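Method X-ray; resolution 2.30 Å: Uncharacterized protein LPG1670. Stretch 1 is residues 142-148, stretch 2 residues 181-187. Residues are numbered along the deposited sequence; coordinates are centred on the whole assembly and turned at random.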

# COMPACT_ATOMS: atom_id res chain seq x y z
N ALA A 142 12.84 -7.77 0.46
CA ALA A 142 13.28 -8.56 -0.68
C ALA A 142 14.52 -7.96 -1.33
O ALA A 142 15.34 -8.70 -1.88
CB ALA A 142 12.14 -8.68 -1.70
N TYR A 143 14.68 -6.64 -1.27
CA TYR A 143 15.87 -6.02 -1.86
C TYR A 143 17.13 -6.39 -1.08
O TYR A 143 18.17 -6.66 -1.68
CB TYR A 143 15.70 -4.50 -1.92
CG TYR A 143 16.92 -3.80 -2.48
CD1 TYR A 143 17.19 -3.83 -3.84
CD2 TYR A 143 17.80 -3.12 -1.65
CE1 TYR A 143 18.30 -3.20 -4.37
CE2 TYR A 143 18.91 -2.48 -2.17
CZ TYR A 143 19.16 -2.52 -3.53
OH TYR A 143 20.26 -1.89 -4.05
N GLU A 144 17.05 -6.39 0.25
CA GLU A 144 18.20 -6.79 1.05
C GLU A 144 18.53 -8.26 0.85
O GLU A 144 19.71 -8.65 0.86
CB GLU A 144 17.95 -6.48 2.52
CG GLU A 144 17.80 -5.00 2.83
CD GLU A 144 19.05 -4.20 2.49
OE1 GLU A 144 20.17 -4.75 2.59
OE2 GLU A 144 18.91 -3.01 2.13
N LYS A 145 17.51 -9.10 0.66
CA LYS A 145 17.75 -10.49 0.30
C LYS A 145 18.47 -10.59 -1.04
O LYS A 145 19.42 -11.35 -1.20
CB LYS A 145 16.42 -11.26 0.25
CG LYS A 145 15.72 -11.42 1.58
CD LYS A 145 16.22 -12.64 2.32
CE LYS A 145 15.50 -12.81 3.65
NZ LYS A 145 15.99 -14.01 4.39
N TYR A 146 18.01 -9.81 -2.02
CA TYR A 146 18.66 -9.79 -3.33
C TYR A 146 20.07 -9.23 -3.23
O TYR A 146 21.00 -9.75 -3.87
CB TYR A 146 17.82 -8.98 -4.31
CG TYR A 146 18.48 -8.72 -5.65
CD1 TYR A 146 18.84 -9.77 -6.48
CD2 TYR A 146 18.72 -7.42 -6.08
CE1 TYR A 146 19.44 -9.53 -7.71
CE2 TYR A 146 19.32 -7.17 -7.30
CZ TYR A 146 19.67 -8.23 -8.11
OH TYR A 146 20.27 -7.99 -9.32
N LYS A 147 20.26 -8.20 -2.41
CA LYS A 147 21.57 -7.56 -2.29
C LYS A 147 22.60 -8.50 -1.68
O LYS A 147 23.78 -8.42 -2.05
CB LYS A 147 21.45 -6.28 -1.46
CG LYS A 147 22.72 -5.46 -1.38
CD LYS A 147 22.49 -4.20 -0.55
CE LYS A 147 23.75 -3.36 -0.47
NZ LYS A 147 23.54 -2.15 0.37
N MSE A 148 22.20 -9.38 -0.78
CA MSE A 148 23.16 -10.26 -0.11
C MSE A 148 23.43 -11.53 -0.91
O MSE A 148 24.19 -12.39 -0.47
CB MSE A 148 22.68 -10.61 1.30
CG MSE A 148 21.53 -11.60 1.36
SE MSE A 148 21.15 -12.13 3.20
CE MSE A 148 19.64 -13.32 2.87
N LEU A 181 15.77 2.22 -9.30
CA LEU A 181 17.09 2.81 -9.07
C LEU A 181 17.96 1.88 -8.23
O LEU A 181 19.14 1.68 -8.54
CB LEU A 181 16.95 4.17 -8.38
CG LEU A 181 16.30 5.33 -9.14
CD1 LEU A 181 16.44 6.61 -8.33
CD2 LEU A 181 16.91 5.50 -10.52
N ASN A 182 17.39 1.32 -7.17
CA ASN A 182 18.16 0.42 -6.31
C ASN A 182 18.55 -0.86 -7.04
O ASN A 182 19.61 -1.43 -6.76
CB ASN A 182 17.35 0.09 -5.05
CG ASN A 182 17.14 1.30 -4.17
OD1 ASN A 182 17.51 2.41 -4.52
ND2 ASN A 182 16.54 1.08 -3.00
N LEU A 183 17.71 -1.33 -7.97
CA LEU A 183 18.08 -2.50 -8.76
C LEU A 183 19.13 -2.15 -9.82
O LEU A 183 19.96 -3.00 -10.15
CB LEU A 183 16.84 -3.10 -9.42
CG LEU A 183 15.85 -3.79 -8.47
CD1 LEU A 183 14.62 -4.27 -9.23
CD2 LEU A 183 16.51 -4.95 -7.75
N ALA A 184 19.10 -0.92 -10.34
CA ALA A 184 20.11 -0.51 -11.31
C ALA A 184 21.50 -0.42 -10.68
O ALA A 184 22.50 -0.65 -11.36
CB ALA A 184 19.73 0.83 -11.92
N ILE A 185 21.57 -0.09 -9.38
CA ILE A 185 22.86 0.00 -8.70
C ILE A 185 23.56 -1.35 -8.68
O ILE A 185 24.78 -1.44 -8.87
CB ILE A 185 22.66 0.56 -7.28
CG1 ILE A 185 22.10 1.98 -7.33
CG2 ILE A 185 23.98 0.54 -6.51
CD1 ILE A 185 22.96 2.95 -8.11
N LEU A 186 22.80 -2.42 -8.47
CA LEU A 186 23.35 -3.77 -8.39
C LEU A 186 23.37 -4.49 -9.72
O LEU A 186 23.80 -5.65 -9.77
CB LEU A 186 22.56 -4.59 -7.37
CG LEU A 186 22.44 -4.01 -5.96
CD1 LEU A 186 21.57 -4.88 -5.08
CD2 LEU A 186 23.82 -3.82 -5.34
N SER A 187 22.94 -3.85 -10.80
CA SER A 187 22.88 -4.49 -12.10
C SER A 187 24.13 -4.17 -12.92
O SER A 187 24.74 -3.10 -12.77
CB SER A 187 21.64 -4.04 -12.87
OG SER A 187 21.62 -4.59 -14.18
O HOH W 1 19.68 -5.72 -10.50

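The two stretches belong to one chain and lie side by side as helical segments running in nearly the same direction, their axes inclined by only 6° and separated by 11.3 Å at closest approach. Residues 142-147 form part of a helix that begins earlier in the chain, and the segment that starts at L181 likewise continues a helix from upstream. The backbones do not touch; the CA atoms of Y143 and L183 are 8.1 Å apart, and those of K147 and L186 are 7.4 Å apart, so the space between is bridged by side chains. Together the two surfaces bury 332 Å², most of it contributed by two tyrosines on one side and by N182, L183 and L186 on the other.

A142 is buried but does not reach the second stretch. Its role here is in the helix backbone, where its O accepts a hydrogen bond from Y146 N at 2.9 Å.

Y143 makes the most varied contact. Its CA-to-CB bond points toward the second stretch, and with chi1 in the t well the ring extends far enough for Y143 OH to donate a hydrogen bond to N182 O at 2.8 Å. This is the one direct hydrogen bond between the stretches, and it joins a side chain to a backbone carbonyl. The acceptor is well placed near the end of its helix: the N of L186, four residues on, makes instead a weak bond to L183 O at 3.4 Å. The N182 side chain, also directed toward stretch 1, packs against the tyrosine, with N182 CB 3.5 Å from Y143 CE1 and its ND2 over one face of the ring. Apolar contacts complete the surroundings: Y143 CD1 lies 4.1 Å from L183 CD2, and Y143 CZ is 3.7 Å from L186 CD1.

E144 and K145 follow on parts of the helix that make no contact with the second stretch. One turn beyond Y143, however, Y146 again points its CA-to-CB bond toward stretch 2, and its chi1 is again t. Its ring meets two leucines, with Y146 CE2 3.6 Å from L183 CD2 and 3.9 Å from L186 CD1. L183 sets out sideways, but its end comes nearer, so that CD2 serves both tyrosines. The polar end of Y146 is satisfied through water: Y146 OH lies 2.6 Å from the water oxygen, which in turn donates to L183 O at 2.8 Å. L183 thus meets Y146 both through its methyl group and, by way of this water, through its carbonyl.

K147 closes the contact. Its side chain is fully extended and leaves sideways, yet its base still packs against the leucine, with both K147 CA and K147 CB 3.9 Å from L186 CD1. That single methyl therefore touches Y143, Y146 and K147. M148, a selenomethionine, points away and takes no part.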